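Local coordinates for protein bacteriocin (Streptococcus pyogenes, PDB 2FU2) that probably acts as an immunity protein that protects the producing Streptococcus from a bacteriocin, at residues E6-I20 with P66-K79. Numbering follows the deposited sequence.
Sequences EILDALSKVYSEQVI and PKSIFDLSRLVKTK
Leu-72 projects as a knob into a hole lined by Ile-7, Ala-10, Leu-11 and Val-14, joining the first helix of an antiparallel helical bundle, the fold expected of an EntA-type immunity protein, to the last modelled one. The axes of helix segments 6-15 and 67-78 come within 8.7 Å, with 155° between their N-to-C directions, a closeness suited to the small Ala-10 and Ser-68. With CG anti to its backbone N (chi1 180°), Leu-72 extends its forked end across the gap: CD1 meets Ala-10 CB, while CD2 lies 3.6 Å from Val-14 CG2. Branched side chains pack on the flanks. Ile-7 CG2 packs on Val-76 CG1, and Leu-75 CD1 touches Ala-10 CB. Toward the other end Val-14 crosses Ile-69 at about a right angle, and Ile-20 CD1 meets Ile-69 CD1 tip to tip at 3.9 Å; Tyr-57 of helix 44-60 touches both isoleucines.

Polar contacts gather near the start of helix 67-78. One water donates to Ala-10 O and Ser-68 O, each at 2.8 Å, bridging the two backbones. The Glu-17 chain folds at chi2 (-73°), which lays OE1 against Pro-66 CB and brings OE2 to Ser-68. A second water donates to Glu-17 OE2 and accepts from Ser-68 N, in the first turn, where the carboxylate's charge probably suits the helix dipole. Ser-68 OG also donates to Glu-17 OE2 at 3.1 Å, approaching from above the carboxylate, 39° out of its plane.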
loop_
_atom_site.group_PDB
_atom_site.type_symbol
_atom_site.label_atom_id
_atom_site.label_comp_id
_atom_site.label_asym_id
_atom_site.label_seq_id
_atom_site.Cartn_x
_atom_site.Cartn_y
_atom_site.Cartn_z
ATOM N N GLU A 6 -10.900 4.499 -2.222
ATOM C CA GLU A 6 -10.385 3.555 -3.200
ATOM C C GLU A 6 -8.969 3.189 -2.768
ATOM O O GLU A 6 -8.572 2.022 -2.855
ATOM C CB GLU A 6 -10.393 4.142 -4.630
ATOM C CG GLU A 6 -11.770 4.407 -5.131
ATOM C CD GLU A 6 -11.868 5.231 -6.449
ATOM O OE1 GLU A 6 -11.244 6.318 -6.561
ATOM O OE2 GLU A 6 -12.627 4.797 -7.354
ATOM N N ILE A 7 -8.207 4.179 -2.302
ATOM C CA ILE A 7 -6.840 3.901 -1.837
ATOM C C ILE A 7 -6.863 3.046 -0.541
ATOM O O ILE A 7 -6.072 2.079 -0.396
ATOM C CB ILE A 7 -6.028 5.206 -1.683
ATOM C CG1 ILE A 7 -6.046 5.973 -3.033
ATOM C CG2 ILE A 7 -4.559 4.935 -1.060
ATOM C CD1 ILE A 7 -5.230 7.180 -3.052
ATOM N N LEU A 8 -7.788 3.369 0.357
ATOM C CA LEU A 8 -7.922 2.619 1.598
ATOM C C LEU A 8 -8.292 1.172 1.278
ATOM O O LEU A 8 -7.652 0.235 1.801
ATOM C CB LEU A 8 -8.943 3.256 2.519
ATOM C CG LEU A 8 -9.163 2.613 3.910
ATOM C CD1 LEU A 8 -7.913 2.473 4.819
ATOM C CD2 LEU A 8 -10.241 3.426 4.690
ATOM N N ASP A 9 -9.263 0.978 0.368
ATOM C CA ASP A 9 -9.600 -0.366 -0.033
ATOM C C ASP A 9 -8.439 -1.151 -0.705
ATOM O O ASP A 9 -8.169 -2.332 -0.324
ATOM C CB ASP A 9 -10.841 -0.375 -0.920
ATOM C CG ASP A 9 -12.117 -0.046 -0.150
ATOM O OD1 ASP A 9 -12.070 -0.015 1.095
ATOM O OD2 ASP A 9 -13.155 0.196 -0.806
ATOM N N ALA A 10 -7.755 -0.497 -1.677
ATOM C CA ALA A 10 -6.525 -1.010 -2.249
ATOM C C ALA A 10 -5.462 -1.403 -1.223
ATOM O O ALA A 10 -4.864 -2.485 -1.356
ATOM C CB ALA A 10 -5.939 -0.032 -3.299
ATOM N N LEU A 11 -5.206 -0.569 -0.221
ATOM C CA LEU A 11 -4.363 -1.011 0.945
ATOM C C LEU A 11 -4.869 -2.262 1.605
ATOM O O LEU A 11 -4.037 -3.120 1.982
ATOM C CB LEU A 11 -4.294 0.033 2.039
ATOM C CG LEU A 11 -3.417 1.153 1.541
ATOM C CD1 LEU A 11 -3.764 2.474 2.135
ATOM C CD2 LEU A 11 -1.913 0.801 1.815
ATOM N N SER A 12 -6.199 -2.398 1.741
ATOM C CA SER A 12 -6.743 -3.529 2.506
ATOM C C SER A 12 -6.566 -4.799 1.702
ATOM O O SER A 12 -6.294 -5.871 2.269
ATOM C CB SER A 12 -8.228 -3.348 2.852
ATOM O OG SER A 12 -8.329 -2.247 3.732
ATOM N N LYS A 13 -6.759 -4.660 0.387
ATOM C CA LYS A 13 -6.552 -5.741 -0.568
ATOM C C LYS A 13 -5.120 -6.242 -0.512
ATOM O O LYS A 13 -4.883 -7.432 -0.423
ATOM C CB LYS A 13 -6.881 -5.288 -1.979
ATOM C CG LYS A 13 -7.188 -6.508 -2.893
ATOM C CD LYS A 13 -7.181 -6.162 -4.353
ATOM C CE LYS A 13 -8.512 -6.280 -4.866
ATOM N NZ LYS A 13 -8.983 -7.520 -4.204
ATOM N N VAL A 14 -4.165 -5.331 -0.569
ATOM C CA VAL A 14 -2.752 -5.696 -0.362
ATOM C C VAL A 14 -2.488 -6.361 1.024
ATOM O O VAL A 14 -1.893 -7.472 1.122
ATOM C CB VAL A 14 -1.826 -4.461 -0.538
ATOM C CG1 VAL A 14 -0.443 -4.761 -0.041
ATOM C CG2 VAL A 14 -1.814 -4.017 -2.018
ATOM N N TYR A 15 -2.942 -5.700 2.076
ATOM C CA TYR A 15 -2.850 -6.262 3.435
ATOM C C TYR A 15 -3.340 -7.722 3.525
ATOM O O TYR A 15 -2.672 -8.535 4.089
ATOM C CB TYR A 15 -3.605 -5.347 4.416
ATOM C CG TYR A 15 -3.686 -5.851 5.832
ATOM C CD1 TYR A 15 -2.681 -5.571 6.740
ATOM C CD2 TYR A 15 -4.822 -6.533 6.272
ATOM C CE1 TYR A 15 -2.730 -6.051 8.002
ATOM C CE2 TYR A 15 -4.921 -6.994 7.575
ATOM C CZ TYR A 15 -3.863 -6.753 8.444
ATOM O OH TYR A 15 -3.936 -7.216 9.737
ATOM N N SER A 16 -4.514 -8.033 2.959
ATOM C CA SER A 16 -5.053 -9.383 3.028
ATOM C C SER A 16 -4.211 -10.439 2.285
ATOM O O SER A 16 -4.542 -11.608 2.402
ATOM C CB SER A 16 -6.513 -9.436 2.499
ATOM O OG SER A 16 -6.533 -9.172 1.073
ATOM N N GLU A 17 -3.162 -10.040 1.526
ATOM C CA GLU A 17 -2.419 -10.967 0.685
ATOM C C GLU A 17 -1.568 -11.881 1.556
ATOM O O GLU A 17 -0.803 -11.385 2.397
ATOM C CB GLU A 17 -1.485 -10.211 -0.278
ATOM C CG GLU A 17 -2.182 -9.547 -1.451
ATOM C CD GLU A 17 -2.674 -10.548 -2.503
ATOM O OE1 GLU A 17 -2.208 -11.715 -2.582
ATOM O OE2 GLU A 17 -3.528 -10.154 -3.293
ATOM N N GLN A 18 -1.647 -13.195 1.315
ATOM C CA GLN A 18 -0.854 -14.201 2.078
ATOM C C GLN A 18 0.632 -13.850 2.135
ATOM O O GLN A 18 1.228 -13.942 3.205
ATOM C CB GLN A 18 -1.093 -15.659 1.603
ATOM C CG GLN A 18 -2.313 -16.390 2.304
ATOM C CD GLN A 18 -2.834 -17.665 1.556
ATOM O OE1 GLN A 18 -2.293 -18.794 1.708
ATOM N NE2 GLN A 18 -3.901 -17.488 0.762
ATOM N N VAL A 19 1.214 -13.393 1.013
ATOM C CA VAL A 19 2.634 -12.992 0.994
ATOM C C VAL A 19 2.926 -11.734 1.830
ATOM O O VAL A 19 4.031 -11.600 2.377
ATOM C CB VAL A 19 3.255 -12.883 -0.451
ATOM C CG1 VAL A 19 3.129 -14.201 -1.231
ATOM C CG2 VAL A 19 2.648 -11.751 -1.253
ATOM N N ILE A 20 1.968 -10.827 1.962
ATOM C CA ILE A 20 2.125 -9.697 2.879
ATOM C C ILE A 20 1.884 -10.146 4.308
ATOM O O ILE A 20 2.633 -9.728 5.209
ATOM C CB ILE A 20 1.163 -8.557 2.571
ATOM C CG1 ILE A 20 1.467 -7.991 1.188
ATOM C CG2 ILE A 20 1.186 -7.475 3.673
ATOM C CD1 ILE A 20 2.656 -7.059 1.185
ATOM N N PRO A 66 1.860 -9.715 -6.290
ATOM C CA PRO A 66 0.468 -9.942 -6.693
ATOM C C PRO A 66 -0.126 -8.688 -7.377
ATOM O O PRO A 66 0.375 -7.560 -7.139
ATOM C CB PRO A 66 -0.216 -10.212 -5.363
ATOM C CG PRO A 66 0.884 -10.639 -4.441
ATOM C CD PRO A 66 2.062 -9.872 -4.837
ATOM N N LYS A 67 -1.173 -8.870 -8.191
ATOM C CA LYS A 67 -1.798 -7.775 -8.917
ATOM C C LYS A 67 -2.131 -6.604 -7.993
ATOM O O LYS A 67 -1.928 -5.440 -8.362
ATOM C CB LYS A 67 -3.062 -8.243 -9.684
ATOM C CG LYS A 67 -3.839 -7.134 -10.518
ATOM C CD LYS A 67 -4.701 -7.611 -11.751
ATOM C CE LYS A 67 -5.753 -8.768 -11.440
ATOM N NZ LYS A 67 -6.817 -9.250 -12.508
ATOM N N SER A 68 -2.631 -6.922 -6.788
ATOM C CA SER A 68 -3.104 -5.877 -5.872
ATOM C C SER A 68 -2.017 -4.865 -5.529
ATOM O O SER A 68 -2.278 -3.692 -5.318
ATOM C CB SER A 68 -3.678 -6.497 -4.597
ATOM O OG SER A 68 -2.709 -7.260 -3.906
ATOM N N ILE A 69 -0.790 -5.323 -5.509
ATOM C CA ILE A 69 0.377 -4.479 -5.188
ATOM C C ILE A 69 0.586 -3.498 -6.316
ATOM O O ILE A 69 0.734 -2.290 -6.107
ATOM C CB ILE A 69 1.590 -5.362 -4.931
ATOM C CG1 ILE A 69 1.301 -6.234 -3.686
ATOM C CG2 ILE A 69 2.905 -4.531 -4.819
ATOM C CD1 ILE A 69 2.293 -6.123 -2.537
ATOM N N PHE A 70 0.519 -4.009 -7.524
ATOM C CA PHE A 70 0.598 -3.136 -8.681
ATOM C C PHE A 70 -0.590 -2.205 -8.813
ATOM O O PHE A 70 -0.420 -1.048 -9.245
ATOM C CB PHE A 70 0.785 -3.947 -9.945
ATOM C CG PHE A 70 2.185 -4.534 -10.091
ATOM C CD1 PHE A 70 3.298 -3.700 -10.310
ATOM C CD2 PHE A 70 2.390 -5.925 -10.000
ATOM C CE1 PHE A 70 4.619 -4.268 -10.454
ATOM C CE2 PHE A 70 3.665 -6.494 -10.163
ATOM C CZ PHE A 70 4.780 -5.680 -10.381
ATOM N N ASP A 71 -1.788 -2.710 -8.484
ATOM C CA ASP A 71 -2.967 -1.896 -8.443
ATOM C C ASP A 71 -2.859 -0.682 -7.481
ATOM O O ASP A 71 -2.993 0.468 -7.904
ATOM C CB ASP A 71 -4.168 -2.750 -8.037
ATOM C CG ASP A 71 -4.663 -3.658 -9.150
ATOM O OD1 ASP A 71 -4.187 -3.600 -10.313
ATOM O OD2 ASP A 71 -5.549 -4.469 -8.824
ATOM N N LEU A 72 -2.642 -0.953 -6.191
ATOM C CA LEU A 72 -2.242 0.050 -5.223
ATOM C C LEU A 72 -1.123 0.956 -5.712
ATOM O O LEU A 72 -1.217 2.190 -5.654
ATOM C CB LEU A 72 -1.782 -0.615 -3.903
ATOM C CG LEU A 72 -1.327 0.325 -2.801
ATOM C CD1 LEU A 72 -2.377 1.463 -2.504
ATOM C CD2 LEU A 72 -1.077 -0.494 -1.534
ATOM N N SER A 73 -0.048 0.382 -6.151
ATOM C CA SER A 73 1.058 1.244 -6.659
ATOM C C SER A 73 0.556 2.281 -7.673
ATOM O O SER A 73 0.902 3.438 -7.585
ATOM C CB SER A 73 2.115 0.406 -7.354
ATOM O OG SER A 73 3.161 1.229 -7.815
ATOM N N ARG A 74 -0.292 1.827 -8.621
ATOM C CA ARG A 74 -0.817 2.636 -9.657
ATOM C C ARG A 74 -1.631 3.821 -9.107
ATOM O O ARG A 74 -1.473 4.982 -9.531
ATOM C CB ARG A 74 -1.684 1.760 -10.563
ATOM C CG ARG A 74 -2.381 2.563 -11.599
ATOM C CD ARG A 74 -3.707 2.030 -11.975
ATOM N NE ARG A 74 -4.226 2.893 -13.022
ATOM C CZ ARG A 74 -5.191 2.534 -13.853
ATOM N NH1 ARG A 74 -5.725 1.321 -13.741
ATOM N NH2 ARG A 74 -5.603 3.370 -14.792
ATOM N N LEU A 75 -2.511 3.501 -8.169
ATOM C CA LEU A 75 -3.345 4.477 -7.548
ATOM C C LEU A 75 -2.590 5.596 -6.822
ATOM O O LEU A 75 -2.981 6.759 -6.944
ATOM C CB LEU A 75 -4.345 3.796 -6.584
ATOM C CG LEU A 75 -5.388 2.871 -7.218
ATOM C CD1 LEU A 75 -6.437 2.455 -6.194
ATOM C CD2 LEU A 75 -6.091 3.564 -8.376
ATOM N N VAL A 76 -1.589 5.260 -6.007
ATOM C CA VAL A 76 -0.867 6.292 -5.268
ATOM C C VAL A 76 0.099 7.002 -6.185
ATOM O O VAL A 76 0.404 8.186 -5.934
ATOM C CB VAL A 76 -0.103 5.799 -3.966
ATOM C CG1 VAL A 76 -1.064 5.267 -3.004
ATOM C CG2 VAL A 76 0.844 4.733 -4.305
ATOM N N LYS A 77 0.577 6.337 -7.244
ATOM C CA LYS A 77 1.340 7.113 -8.277
ATOM C C LYS A 77 0.519 8.222 -8.961
ATOM O O LYS A 77 1.027 9.300 -9.211
ATOM C CB LYS A 77 2.099 6.228 -9.281
ATOM C CG LYS A 77 3.472 5.687 -8.711
ATOM C CD LYS A 77 4.168 4.587 -9.580
ATOM C CE LYS A 77 5.134 3.736 -8.739
ATOM N NZ LYS A 77 6.073 4.619 -7.964
ATOM N N THR A 78 -0.753 7.959 -9.242
ATOM C CA THR A 78 -1.652 8.973 -9.813
ATOM C C THR A 78 -1.760 10.239 -8.918
ATOM O O THR A 78 -1.478 11.333 -9.397
ATOM C CB THR A 78 -3.019 8.328 -10.113
ATOM O OG1 THR A 78 -2.792 7.154 -10.895
ATOM C CG2 THR A 78 -3.925 9.257 -10.894
ATOM N N LYS A 79 -2.185 10.097 -7.653
ATOM C CA LYS A 79 -1.823 11.033 -6.519
ATOM C C LYS A 79 -2.481 10.380 -5.350
ATOM O O LYS A 79 -3.373 9.550 -5.552
ATOM C CB LYS A 79 -2.361 12.494 -6.583
ATOM C CG LYS A 79 -2.516 13.239 -7.995
ATOM C CD LYS A 79 -3.545 14.426 -7.996
ATOM C CE LYS A 79 -4.437 14.349 -9.260
ATOM N NZ LYS A 79 -5.111 12.998 -9.507
HETATM O O HOH W 1 -4.677 -3.196 -4.044
HETATM O O HOH W 2 -3.468 -9.665 -6.054
#